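Protein Pcdhgc3 (Mus musculus, PDB 4ZI8) probably acts as a calcium-dependent cell-adhesion protein that may help establish and maintain specific neuronal connections in the brain. Local coordinates at residues F170-Q175 / A184-E189. Residues are numbered along the deposited sequence; the frame is centred on the assembly and turned at random.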
loop_
_atom_site.group_PDB
_atom_site.type_symbol
_atom_site.label_atom_id
_atom_site.label_comp_id
_atom_site.label_asym_id
_atom_site.label_seq_id
_atom_site.Cartn_x
_atom_site.Cartn_y
_atom_site.Cartn_z
ATOM N N PHE B 170 -5.368 14.938 -3.687
ATOM C CA PHE B 170 -4.820 14.298 -4.885
ATOM C C PHE B 170 -4.697 15.247 -6.078
ATOM O O PHE B 170 -5.643 15.976 -6.418
ATOM C CB PHE B 170 -5.706 13.129 -5.304
ATOM C CG PHE B 170 -5.803 12.016 -4.294
ATOM C CD1 PHE B 170 -4.804 11.064 -4.195
ATOM C CD2 PHE B 170 -6.916 11.897 -3.487
ATOM C CE1 PHE B 170 -4.895 10.036 -3.297
ATOM C CE2 PHE B 170 -7.009 10.877 -2.572
ATOM C CZ PHE B 170 -6.000 9.935 -2.486
ATOM N N ALA B 171 -3.543 15.235 -6.735
ATOM C CA ALA B 171 -3.449 15.824 -8.074
ATOM C C ALA B 171 -3.604 14.710 -9.104
ATOM O O ALA B 171 -3.558 13.526 -8.752
ATOM C CB ALA B 171 -2.136 16.571 -8.268
ATOM N N LEU B 172 -3.815 15.087 -10.362
ATOM C CA LEU B 172 -3.952 14.120 -11.455
ATOM C C LEU B 172 -2.774 14.218 -12.399
ATOM O O LEU B 172 -2.361 15.320 -12.753
ATOM C CB LEU B 172 -5.243 14.350 -12.239
ATOM C CG LEU B 172 -5.707 13.141 -13.069
ATOM C CD1 LEU B 172 -6.148 12.015 -12.137
ATOM C CD2 LEU B 172 -6.843 13.496 -14.040
ATOM N N ARG B 173 -2.219 13.084 -12.811
ATOM C CA ARG B 173 -1.300 13.085 -13.961
ATOM C C ARG B 173 -1.864 12.284 -15.100
ATOM O O ARG B 173 -2.500 11.268 -14.875
ATOM C CB ARG B 173 0.055 12.526 -13.587
ATOM C CG ARG B 173 0.652 13.328 -12.520
ATOM C CD ARG B 173 2.070 12.994 -12.314
ATOM N NE ARG B 173 2.607 13.911 -11.322
ATOM C CZ ARG B 173 3.823 13.801 -10.809
ATOM N NH1 ARG B 173 4.609 12.806 -11.202
ATOM N NH2 ARG B 173 4.248 14.682 -9.919
ATOM N N VAL B 174 -1.642 12.736 -16.324
ATOM C CA VAL B 174 -2.070 11.957 -17.471
ATOM C C VAL B 174 -0.815 11.469 -18.166
ATOM O O VAL B 174 0.069 12.263 -18.499
ATOM C CB VAL B 174 -2.953 12.772 -18.418
ATOM C CG1 VAL B 174 -3.361 11.937 -19.630
ATOM C CG2 VAL B 174 -4.189 13.250 -17.682
ATOM N N GLN B 175 -0.701 10.159 -18.331
ATOM C CA GLN B 175 0.486 9.579 -18.937
ATOM C C GLN B 175 0.134 9.059 -20.320
ATOM O O GLN B 175 -0.991 8.630 -20.563
ATOM C CB GLN B 175 1.050 8.450 -18.070
ATOM C CG GLN B 175 1.305 8.835 -16.614
ATOM C CD GLN B 175 2.460 9.806 -16.471
ATOM O OE1 GLN B 175 3.161 10.105 -17.444
ATOM N NE2 GLN B 175 2.665 10.305 -15.257
ATOM N N ALA B 184 -4.808 8.002 -16.559
ATOM C CA ALA B 184 -4.570 8.938 -15.489
ATOM C C ALA B 184 -4.071 8.196 -14.229
ATOM O O ALA B 184 -4.327 6.999 -14.058
ATOM C CB ALA B 184 -5.835 9.706 -15.198
ATOM N N GLU B 185 -3.347 8.897 -13.367
ATOM C CA GLU B 185 -3.047 8.365 -12.040
ATOM C C GLU B 185 -3.269 9.450 -11.025
ATOM O O GLU B 185 -2.993 10.617 -11.291
ATOM C CB GLU B 185 -1.618 7.833 -11.958
ATOM C CG GLU B 185 -0.541 8.847 -12.300
ATOM C CD GLU B 185 0.852 8.221 -12.394
ATOM O OE1 GLU B 185 0.970 6.987 -12.210
ATOM O OE2 GLU B 185 1.823 8.965 -12.669
ATOM N N LEU B 186 -3.811 9.092 -9.870
ATOM C CA LEU B 186 -3.821 10.030 -8.759
ATOM C C LEU B 186 -2.423 10.170 -8.225
ATOM O O LEU B 186 -1.669 9.203 -8.190
ATOM C CB LEU B 186 -4.717 9.569 -7.622
ATOM C CG LEU B 186 -6.176 9.340 -7.933
ATOM C CD1 LEU B 186 -6.761 8.779 -6.660
ATOM C CD2 LEU B 186 -6.851 10.633 -8.310
ATOM N N VAL B 187 -2.075 11.372 -7.793
ATOM C CA VAL B 187 -0.839 11.564 -7.067
ATOM C C VAL B 187 -1.202 12.109 -5.711
ATOM O O VAL B 187 -1.851 13.159 -5.615
ATOM C CB VAL B 187 0.100 12.535 -7.772
ATOM C CG1 VAL B 187 1.352 12.757 -6.923
ATOM C CG2 VAL B 187 0.440 12.008 -9.163
ATOM N N LEU B 188 -0.772 11.421 -4.659
ATOM C CA LEU B 188 -1.110 11.859 -3.303
ATOM C C LEU B 188 -0.261 13.074 -2.961
ATOM O O LEU B 188 0.959 12.972 -2.849
ATOM C CB LEU B 188 -0.899 10.726 -2.314
ATOM C CG LEU B 188 -1.319 11.052 -0.877
ATOM C CD1 LEU B 188 -2.848 11.179 -0.793
ATOM C CD2 LEU B 188 -0.792 9.989 0.071
ATOM N N GLU B 189 -0.912 14.231 -2.830
ATOM C CA GLU B 189 -0.222 15.508 -2.648
ATOM C C GLU B 189 -0.196 15.957 -1.191
ATOM O O GLU B 189 0.757 16.588 -0.754
ATOM C CB GLU B 189 -0.884 16.593 -3.495
ATOM C CG GLU B 189 -0.847 16.305 -4.947
ATOM C CD GLU B 189 0.112 17.197 -5.653
ATOM O OE1 GLU B 189 0.337 18.316 -5.147
ATOM O OE2 GLU B 189 0.651 16.786 -6.700
#
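L186 lays its CD1 methyl over one face of the F170 ring, 4.0 Å from the ring centroid, in a CH-pi contact displaced toward the rim. The same ring reaches L188 through its CE1 atom, which lies 3.4 Å from L188 CD1; the L188 side chain, its CG opposite the backbone N (chi1 -176°), brings this methyl against the ring. Farther along this face, L172 CD1 packs 3.8 Å from A184 CB. F170, L172, A184 and L186 turn inward onto L202 and L204 of strand 199-208, so the antiparallel hairpin contributes two strands, beside strand 143-145, to one layer of the beta sandwich of the second cadherin repeat in this three-repeat fragment. Four backbone hydrogen bonds join its strands, two in the pair A171-V187 and two in R173-E185, where R173 N lies 3.0 Å from E185 O. On the face bearing R173, E185 and V187, the extended arginine runs past V187, whose CG2 sits 3.6 Å from R173 NE. E185 OE2 accepts a hydrogen bond from Q175 NE2 at 3.0 Å, the amide coming from above the carboxylate plane and turned 80° against it, while R143 of the adjoining strand forms a salt bridge to the same oxygen. Replacing E185 by alanine would probably leave R143 without this countercharge and the bent Q175 side chain freer to turn. Beyond V187, E189 folds back over A171, with OE2 3.2 Å from A171 CB.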